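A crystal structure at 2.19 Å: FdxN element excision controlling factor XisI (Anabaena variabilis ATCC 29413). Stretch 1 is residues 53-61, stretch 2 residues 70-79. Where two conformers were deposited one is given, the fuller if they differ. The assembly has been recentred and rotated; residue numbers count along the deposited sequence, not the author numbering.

Stretch 1, residues 53-61: RDQYLWLCC
Stretch 2, residues 70-79: QHIILYLQIQ

Strands 55-61 and 70-79 pair antiparallel, their N-to-C directions 150° apart and their axes approaching to 4.5 Å; the two stretches together bury 931 Å². Phi/psi values are extended throughout both strands except at Ile73 (-96/-51). Gln55, Leu57, Leu59, Cys61, Gln70, Ile72, Tyr75 and Gln77 share one sheet face; Tyr56, Trp58, Cys60, His71, Leu74 and Leu76 share the other.

Gln70 (t, t) faces Cys61 (t) in a non-hydrogen-bonded pair, CA-CA 4.5 Å. His71 (t), exposed where a polar imidazole is tolerated, pairs with Cys60 (p) through His71 N to Cys60 O at 3.0 Å and Cys60 N to His71 O at 2.9 Å; Cys60 SG meets the imidazole edge. Ile72 (m, t) lies opposite Leu59 (p, p), CA-CA 4.3 Å, and its CD1 packs 3.9 Å from Leu57 CD1.

Ile73 is the extra residue of a beta bulge: Trp58 O accepts from both Ile73 N (2.8 Å) and Leu74 N (3.1 Å), and the register shifts by one. The CA-to-CB bond of Ile73 (m, m) points toward stretch 1, placing CG2 3.6 Å from the centroid of the Trp58 six-membered ring, 5° off its normal. A branched aliphatic suits this CH-pi contact. Trp58 (t, chi2 26°) also lies against Leu74 (t, p), CE3 to CB 3.7 Å, while Trp58 N donates to Leu74 O at 2.8 Å.

Tyr75 (t, chi2 34°) pairs with Leu57 (t, chi2 134°), whose CD1 covers one ring face, 4.0 Å from the centroid; both are buried with Ile72. The phenol's polar tip, OH, donates to Gln55 OE1 at 2.5 Å. Leu76 (m, t) exchanges 2.9 Å bonds with Tyr56 (m, chi2 -84°), Leu76 N to Tyr56 O and Tyr56 N to Leu76 O; Tyr56 OH donates to Asp54 OD1 at 2.8 Å. Gln77 (p, t) OE1 accepts from NE2 of buried Gln55 (m, m; 2.9 Å, 171°). Finally, Ile78 (m, t) N donates to Asp54 O at 3.1 Å, Asp54 having phi/psi 56/49, and Ile78 CG1 lies 4.2 Å from Tyr56 CE2.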

# COMPACT_ATOMS: atom_id res chain seq x y z
N ARG B 53 0.43 -6.37 9.99
CA ARG B 53 1.70 -5.65 9.72
C ARG B 53 1.67 -4.13 10.02
O ARG B 53 2.71 -3.48 9.91
CB ARG B 53 2.14 -5.89 8.27
CG ARG B 53 2.43 -7.36 7.98
CD ARG B 53 2.76 -7.64 6.52
NE ARG B 53 2.90 -9.09 6.30
CZ ARG B 53 1.90 -9.97 6.18
NH1 ARG B 53 0.61 -9.62 6.26
NH2 ARG B 53 2.18 -11.26 5.99
N ASP B 54 0.50 -3.58 10.40
CA ASP B 54 0.29 -2.15 10.70
C ASP B 54 0.67 -1.24 9.53
O ASP B 54 1.42 -0.28 9.68
CB ASP B 54 0.99 -1.71 12.01
CG ASP B 54 0.32 -2.24 13.26
OD1 ASP B 54 -0.92 -2.18 13.36
OD2 ASP B 54 1.05 -2.61 14.20
N GLN B 55 0.17 -1.61 8.35
CA GLN B 55 0.39 -0.88 7.09
C GLN B 55 -1.01 -0.51 6.61
O GLN B 55 -1.88 -1.39 6.50
CB GLN B 55 1.10 -1.76 6.07
CG GLN B 55 2.47 -2.28 6.51
CD GLN B 55 3.50 -1.20 6.71
OE1 GLN B 55 3.63 -0.30 5.90
NE2 GLN B 55 4.27 -1.30 7.79
N TYR B 56 -1.21 0.78 6.37
CA TYR B 56 -2.51 1.36 5.99
C TYR B 56 -2.27 2.27 4.79
O TYR B 56 -1.62 3.31 4.94
CB TYR B 56 -3.09 2.15 7.20
CG TYR B 56 -3.12 1.30 8.46
CD1 TYR B 56 -4.18 0.42 8.72
CD2 TYR B 56 -2.04 1.34 9.36
CE1 TYR B 56 -4.18 -0.40 9.88
CE2 TYR B 56 -2.04 0.53 10.53
CZ TYR B 56 -3.09 -0.34 10.77
OH TYR B 56 -3.06 -1.11 11.90
N LEU B 57 -2.80 1.91 3.63
CA LEU B 57 -2.55 2.66 2.41
C LEU B 57 -3.78 2.87 1.53
O LEU B 57 -4.62 2.00 1.40
CB LEU B 57 -1.42 1.97 1.66
CG LEU B 57 -0.90 2.63 0.37
CD1 LEU B 57 0.63 2.66 0.33
CD2 LEU B 57 -1.52 2.00 -0.88
N TRP B 58 -3.83 4.05 0.93
CA TRP B 58 -4.84 4.49 0.02
C TRP B 58 -4.09 4.96 -1.22
O TRP B 58 -3.25 5.87 -1.14
CB TRP B 58 -5.70 5.60 0.68
CG TRP B 58 -6.58 6.41 -0.22
CD1 TRP B 58 -7.13 6.01 -1.41
CD2 TRP B 58 -7.17 7.69 0.08
NE1 TRP B 58 -7.93 6.99 -1.91
CE2 TRP B 58 -7.99 8.03 -1.03
CE3 TRP B 58 -7.05 8.59 1.15
CZ2 TRP B 58 -8.70 9.25 -1.10
CZ3 TRP B 58 -7.77 9.82 1.09
CH2 TRP B 58 -8.58 10.14 -0.04
N LEU B 59 -4.41 4.32 -2.35
CA LEU B 59 -3.84 4.67 -3.65
C LEU B 59 -4.92 4.73 -4.71
O LEU B 59 -6.03 4.29 -4.48
CB LEU B 59 -2.76 3.66 -4.04
CG LEU B 59 -3.04 2.15 -4.22
CD1 LEU B 59 -3.99 1.81 -5.32
CD2 LEU B 59 -1.70 1.47 -4.51
N CYS B 60 -4.56 5.31 -5.85
CA CYS B 60 -5.41 5.30 -7.05
C CYS B 60 -4.60 4.59 -8.15
O CYS B 60 -3.37 4.73 -8.23
CB CYS B 60 -5.91 6.67 -7.45
SG CYS B 60 -4.70 7.78 -7.94
N CYS B 61 -5.29 3.81 -8.96
CA CYS B 61 -4.66 3.05 -10.02
C CYS B 61 -5.61 2.83 -11.20
O CYS B 61 -6.80 2.57 -11.00
CB CYS B 61 -4.16 1.72 -9.45
SG CYS B 61 -3.30 0.62 -10.57
N GLN B 70 -0.63 5.27 -11.14
CA GLN B 70 -0.39 4.37 -10.00
C GLN B 70 0.24 5.28 -8.95
O GLN B 70 1.45 5.44 -8.90
CB GLN B 70 0.49 3.19 -10.39
CG GLN B 70 0.48 2.08 -9.37
CD GLN B 70 1.28 0.87 -9.83
OE1 GLN B 70 0.72 -0.08 -10.37
NE2 GLN B 70 2.61 0.95 -9.71
N HIS B 71 -0.63 5.88 -8.13
CA HIS B 71 -0.27 6.95 -7.20
C HIS B 71 -0.75 6.73 -5.76
O HIS B 71 -1.93 6.51 -5.52
CB HIS B 71 -0.86 8.23 -7.86
CG HIS B 71 -0.83 9.46 -7.02
ND1 HIS B 71 0.34 10.06 -6.61
CD2 HIS B 71 -1.84 10.23 -6.54
CE1 HIS B 71 0.05 11.12 -5.88
NE2 HIS B 71 -1.26 11.25 -5.83
N ILE B 72 0.17 6.82 -4.81
CA ILE B 72 -0.12 6.74 -3.36
C ILE B 72 -0.69 8.09 -2.93
O ILE B 72 -0.07 9.12 -3.22
CB ILE B 72 1.15 6.36 -2.55
CG1 ILE B 72 1.61 4.95 -2.99
CG2 ILE B 72 0.90 6.45 -1.00
CD1 ILE B 72 2.89 4.47 -2.33
N ILE B 73 -1.88 8.05 -2.29
CA ILE B 73 -2.60 9.24 -1.80
C ILE B 73 -2.30 9.46 -0.32
O ILE B 73 -1.97 10.57 0.10
CB ILE B 73 -4.16 9.09 -1.91
CG1 ILE B 73 -4.62 8.80 -3.35
CG2 ILE B 73 -4.89 10.33 -1.38
CD1 ILE B 73 -4.31 9.88 -4.32
N LEU B 74 -2.46 8.39 0.47
CA LEU B 74 -2.25 8.42 1.92
C LEU B 74 -1.66 7.10 2.35
O LEU B 74 -2.18 6.04 1.98
CB LEU B 74 -3.61 8.69 2.59
CG LEU B 74 -3.78 9.05 4.07
CD1 LEU B 74 -2.91 10.20 4.49
CD2 LEU B 74 -5.25 9.41 4.32
N TYR B 75 -0.55 7.17 3.10
CA TYR B 75 0.16 6.01 3.58
C TYR B 75 0.62 6.24 5.02
O TYR B 75 1.36 7.18 5.31
CB TYR B 75 1.32 5.63 2.62
CG TYR B 75 2.21 4.49 3.07
CD1 TYR B 75 1.70 3.38 3.80
CD2 TYR B 75 3.56 4.44 2.67
CE1 TYR B 75 2.53 2.32 4.21
CE2 TYR B 75 4.40 3.39 3.06
CZ TYR B 75 3.87 2.32 3.83
OH TYR B 75 4.65 1.27 4.22
N LEU B 76 0.15 5.35 5.90
CA LEU B 76 0.44 5.38 7.33
C LEU B 76 0.89 4.00 7.79
O LEU B 76 0.38 2.99 7.29
CB LEU B 76 -0.83 5.76 8.11
CG LEU B 76 -1.58 7.03 7.70
CD1 LEU B 76 -2.83 7.19 8.52
CD2 LEU B 76 -0.73 8.24 7.87
N GLN B 77 1.86 3.98 8.69
CA GLN B 77 2.32 2.75 9.34
C GLN B 77 2.61 3.00 10.83
O GLN B 77 2.93 4.13 11.22
CB GLN B 77 3.51 2.08 8.64
CG GLN B 77 4.81 2.88 8.61
CD GLN B 77 6.09 2.09 8.39
OE1 GLN B 77 6.11 0.86 8.27
NE2 GLN B 77 7.20 2.82 8.40
N ILE B 78 2.46 1.95 11.64
CA ILE B 78 2.76 1.99 13.06
C ILE B 78 4.06 1.18 13.16
O ILE B 78 4.07 0.01 12.77
CB ILE B 78 1.65 1.42 13.98
CG1 ILE B 78 0.29 2.08 13.66
CG2 ILE B 78 2.05 1.65 15.44
CD1 ILE B 78 -0.87 1.53 14.46
N GLN B 79 5.12 1.82 13.64
CA GLN B 79 6.45 1.22 13.77
C GLN B 79 7.12 1.67 15.08
O GLN B 79 7.26 2.88 15.31
CB GLN B 79 7.29 1.66 12.58
CG GLN B 79 8.67 1.01 12.49
CD GLN B 79 9.37 1.31 11.17
OE1 GLN B 79 9.84 0.39 10.50
NE2 GLN B 79 9.41 2.59 10.77